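Local coordinates for probable hydrolase (Pseudomonas aeruginosa, PDB 7AL6), which is probably a hydrolase of the alpha/beta-hydrolase superfamily, perhaps a lipolytic enzyme, whose substrate and exact reaction are unknown, at residues 20-25 with 45-50. Residues are numbered along the deposited sequence; the frame is centred on the assembly and turned at random.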
ATOM      1  N   HIS A  20      -0.427  19.748  14.282  1.00 25.91           N
ATOM      2  CA  HIS A  20       0.055  21.077  14.624  1.00 22.91           C
ATOM      3  C   HIS A  20       0.436  21.075  16.095  1.00 29.95           C
ATOM      4  O   HIS A  20      -0.313  20.567  16.937  1.00 27.86           O
ATOM      5  CB  HIS A  20      -0.995  22.164  14.337  1.00 28.82           C
ATOM      6  CG  HIS A  20      -0.409  23.547  14.281  1.00 32.54           C
ATOM      7  ND1 HIS A  20       0.186  24.052  13.144  1.00 39.46           N
ATOM      8  CD2 HIS A  20      -0.259  24.497  15.236  1.00 34.64           C
ATOM      9  CE1 HIS A  20       0.648  25.269  13.396  1.00 36.58           C
ATOM     10  NE2 HIS A  20       0.411  25.551  14.663  1.00 36.77           N
ATOM     11  N   LEU A  21       1.588  21.642  16.409  1.00 27.13           N
ATOM     12  CA  LEU A  21       2.159  21.637  17.770  1.00 26.63           C
ATOM     13  C   LEU A  21       1.938  22.990  18.446  1.00 31.75           C
ATOM     14  O   LEU A  21       2.334  23.982  17.873  1.00 33.83           O
ATOM     15  CB  LEU A  21       3.647  21.327  17.666  1.00 29.47           C
ATOM     16  CG  LEU A  21       4.003  20.007  17.005  1.00 26.51           C
ATOM     17  CD1 LEU A  21       5.497  19.783  17.030  1.00 30.83           C
ATOM     18  CD2 LEU A  21       3.277  18.855  17.657  1.00 29.97           C
ATOM     19  N   PHE A  22       1.363  23.024  19.637  1.00 30.27           N
ATOM     20  CA  PHE A  22       1.140  24.273  20.385  1.00 29.28           C
ATOM     21  C   PHE A  22       1.775  24.187  21.768  1.00 28.84           C
ATOM     22  O   PHE A  22       1.822  23.130  22.345  1.00 30.07           O
ATOM     23  CB  PHE A  22      -0.334  24.534  20.653  1.00 27.90           C
ATOM     24  CG  PHE A  22      -1.203  24.744  19.452  1.00 29.77           C
ATOM     25  CD1 PHE A  22      -1.336  25.993  18.895  1.00 28.06           C
ATOM     26  CD2 PHE A  22      -1.911  23.700  18.909  1.00 24.73           C
ATOM     27  CE1 PHE A  22      -2.150  26.193  17.804  1.00 29.24           C
ATOM     28  CE2 PHE A  22      -2.724  23.901  17.816  1.00 30.93           C
ATOM     29  CZ  PHE A  22      -2.844  25.148  17.274  1.00 35.36           C
ATOM     30  N   GLY A  23       2.190  25.322  22.300  1.00 38.45           N
ATOM     31  CA  GLY A  23       2.693  25.455  23.659  1.00 30.73           C
ATOM     32  C   GLY A  23       4.152  25.157  23.793  1.00 35.82           C
ATOM     33  O   GLY A  23       4.776  24.699  22.889  1.00 40.58           O
ATOM     34  N   PRO A  24       4.662  25.372  24.995  1.00 42.35           N
ATOM     35  CA  PRO A  24       6.074  25.134  25.318  1.00 40.01           C
ATOM     36  C   PRO A  24       6.445  23.661  25.253  1.00 47.85           C
ATOM     37  O   PRO A  24       5.663  22.790  25.671  1.00 43.26           O
ATOM     38  CB  PRO A  24       6.203  25.675  26.751  1.00 47.12           C
ATOM     39  CG  PRO A  24       4.788  25.691  27.302  1.00 38.17           C
ATOM     40  CD  PRO A  24       3.867  25.870  26.139  1.00 40.61           C
ATOM     41  N   PRO A  25       7.640  23.329  24.737  1.00 59.24           N
ATOM     42  CA  PRO A  25       8.019  21.912  24.650  1.00 48.15           C
ATOM     43  C   PRO A  25       7.949  21.198  25.973  1.00 50.58           C
ATOM     44  O   PRO A  25       7.799  19.973  25.974  1.00 53.41           O
ATOM     45  CB  PRO A  25       9.461  21.939  24.104  1.00 45.70           C
ATOM     46  CG  PRO A  25       9.745  23.325  23.683  1.00 58.27           C
ATOM     47  CD  PRO A  25       8.491  24.169  23.865  1.00 61.58           C
ATOM     48  N   ARG A  45      -8.294  28.484  17.660  1.00 31.67           N
ATOM     49  CA  ARG A  45      -8.580  29.577  18.616  1.00 37.56           C
ATOM     50  C   ARG A  45      -8.271  29.142  20.059  1.00 31.32           C
ATOM     51  O   ARG A  45      -7.785  29.935  20.817  1.00 30.13           O
ATOM     52  CB  ARG A  45     -10.046  29.987  18.538  1.00 31.31           C
ATOM     53  CG  ARG A  45     -10.509  30.540  17.207  1.00 33.97           C
ATOM     54  CD  ARG A  45     -11.789  31.288  17.457  1.00 35.26           C
ATOM     55  NE  ARG A  45     -12.608  31.480  16.295  1.00 39.56           N
ATOM     56  CZ  ARG A  45     -12.737  32.625  15.670  1.00 38.50           C
ATOM     57  NH1 ARG A  45     -12.087  33.683  16.098  1.00 39.26           N
ATOM     58  NH2 ARG A  45     -13.509  32.710  14.616  1.00 33.87           N
ATOM     59  N   LEU A  46      -8.658  27.931  20.424  1.00 33.32           N
ATOM     60  CA  LEU A  46      -8.543  27.400  21.801  1.00 27.26           C
ATOM     61  C   LEU A  46      -7.124  27.071  22.254  1.00 33.79           C
ATOM     62  O   LEU A  46      -6.737  27.577  23.259  1.00 26.39           O
ATOM     63  CB  LEU A  46      -9.407  26.148  21.876  1.00 29.65           C
ATOM     64  CG  LEU A  46      -9.413  25.456  23.224  1.00 27.60           C
ATOM     65  CD1 LEU A  46      -9.628  26.464  24.323  1.00 29.08           C
ATOM     66  CD2 LEU A  46     -10.455  24.367  23.258  1.00 32.64           C
ATOM     67  N   ALA A  47      -6.347  26.352  21.459  1.00 29.20           N
ATOM     68  CA  ALA A  47      -5.035  25.829  21.883  1.00 28.39           C
ATOM     69  C   ALA A  47      -4.101  26.972  22.260  1.00 33.25           C
ATOM     70  O   ALA A  47      -3.451  26.858  23.263  1.00 31.04           O
ATOM     71  CB  ALA A  47      -4.426  24.948  20.831  1.00 29.69           C
ATOM     72  N   PRO A  48      -3.991  28.090  21.530  1.00 29.64           N
ATOM     73  CA  PRO A  48      -3.074  29.147  21.906  1.00 30.78           C
ATOM     74  C   PRO A  48      -3.383  29.767  23.274  1.00 36.42           C
ATOM     75  O   PRO A  48      -2.522  30.315  23.827  1.00 35.60           O
ATOM     76  CB  PRO A  48      -3.241  30.196  20.808  1.00 34.58           C
ATOM     77  CG  PRO A  48      -3.788  29.434  19.664  1.00 34.41           C
ATOM     78  CD  PRO A  48      -4.672  28.386  20.292  1.00 32.55           C
ATOM     79  N   LYS A  49      -4.634  29.721  23.707  1.00 31.90           N
ATOM     80  CA  LYS A  49      -5.109  30.292  24.992  1.00 38.90           C
ATOM     81  C   LYS A  49      -4.789  29.382  26.186  1.00 40.34           C
ATOM     82  O   LYS A  49      -4.960  29.828  27.294  1.00 43.92           O
ATOM     83  CB  LYS A  49      -6.609  30.554  24.901  1.00 35.48           C
ATOM     84  CG  LYS A  49      -7.005  31.639  23.918  1.00 31.55           C
ATOM     85  CD  LYS A  49      -8.477  31.831  23.808  1.00 32.67           C
ATOM     86  CE  LYS A  49      -8.854  32.974  22.900  1.00 37.33           C
ATOM     87  NZ  LYS A  49      -8.264  32.831  21.558  1.00 50.09           N
ATOM     88  N   LEU A  50      -4.425  28.128  25.970  1.00 33.27           N
ATOM     89  CA  LEU A  50      -4.124  27.186  27.067  1.00 29.28           C
ATOM     90  C   LEU A  50      -2.621  27.147  27.331  1.00 41.08           C
ATOM     91  O   LEU A  50      -1.989  26.206  26.915  1.00 36.21           O
ATOM     92  CB  LEU A  50      -4.689  25.819  26.700  1.00 30.94           C
ATOM     93  CG  LEU A  50      -6.209  25.757  26.621  1.00 33.44           C
ATOM     94  CD1 LEU A  50      -6.668  24.420  26.103  1.00 32.52           C
ATOM     95  CD2 LEU A  50      -6.831  26.060  27.969  1.00 32.16           C
TER
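Lys49 NZ, on the turn that presses Ala47 and Pro48 against Phe22, is gripped twice: it bonds Arg45 O at 3.0 Å, tilted 29° from the carbonyl plane, and forms a salt bridge with Glu270. A long flexible lysine suits this role, curling back one turn to reach a carbonyl. Backbone bonds from Lys49 N to Leu46 O and from Leu50 N to Ala47 O, the latter 3.1 Å, close the same helical turn. In the alpha/beta-hydrolase fold this turn belongs to the connection from strand 28-33 to its parallel neighbour 53-58, and it packs against the end of strand 16-22, which runs antiparallel to 53-58. Between the two segments the contacts are apolar, with no hydrogen bond. Ala47 CB sits over the centre of the Phe22 ring, 3.4 Å from the centroid and 13° off its normal, a CH-pi contact that a small methyl makes without pushing the backbones apart. His20 CD2 lies over the opposite face, offset toward the rim, so the ring is sandwiched. CG anti to the carbonyl carbon (chi1 -63°) carries the Phe22 ring toward the turn, and a nearly perpendicular chi2 presents a face to the methyl. The rigid apolar ring of Pro48 approaches obliquely, its CG 4.1 Å from Phe22 CE1.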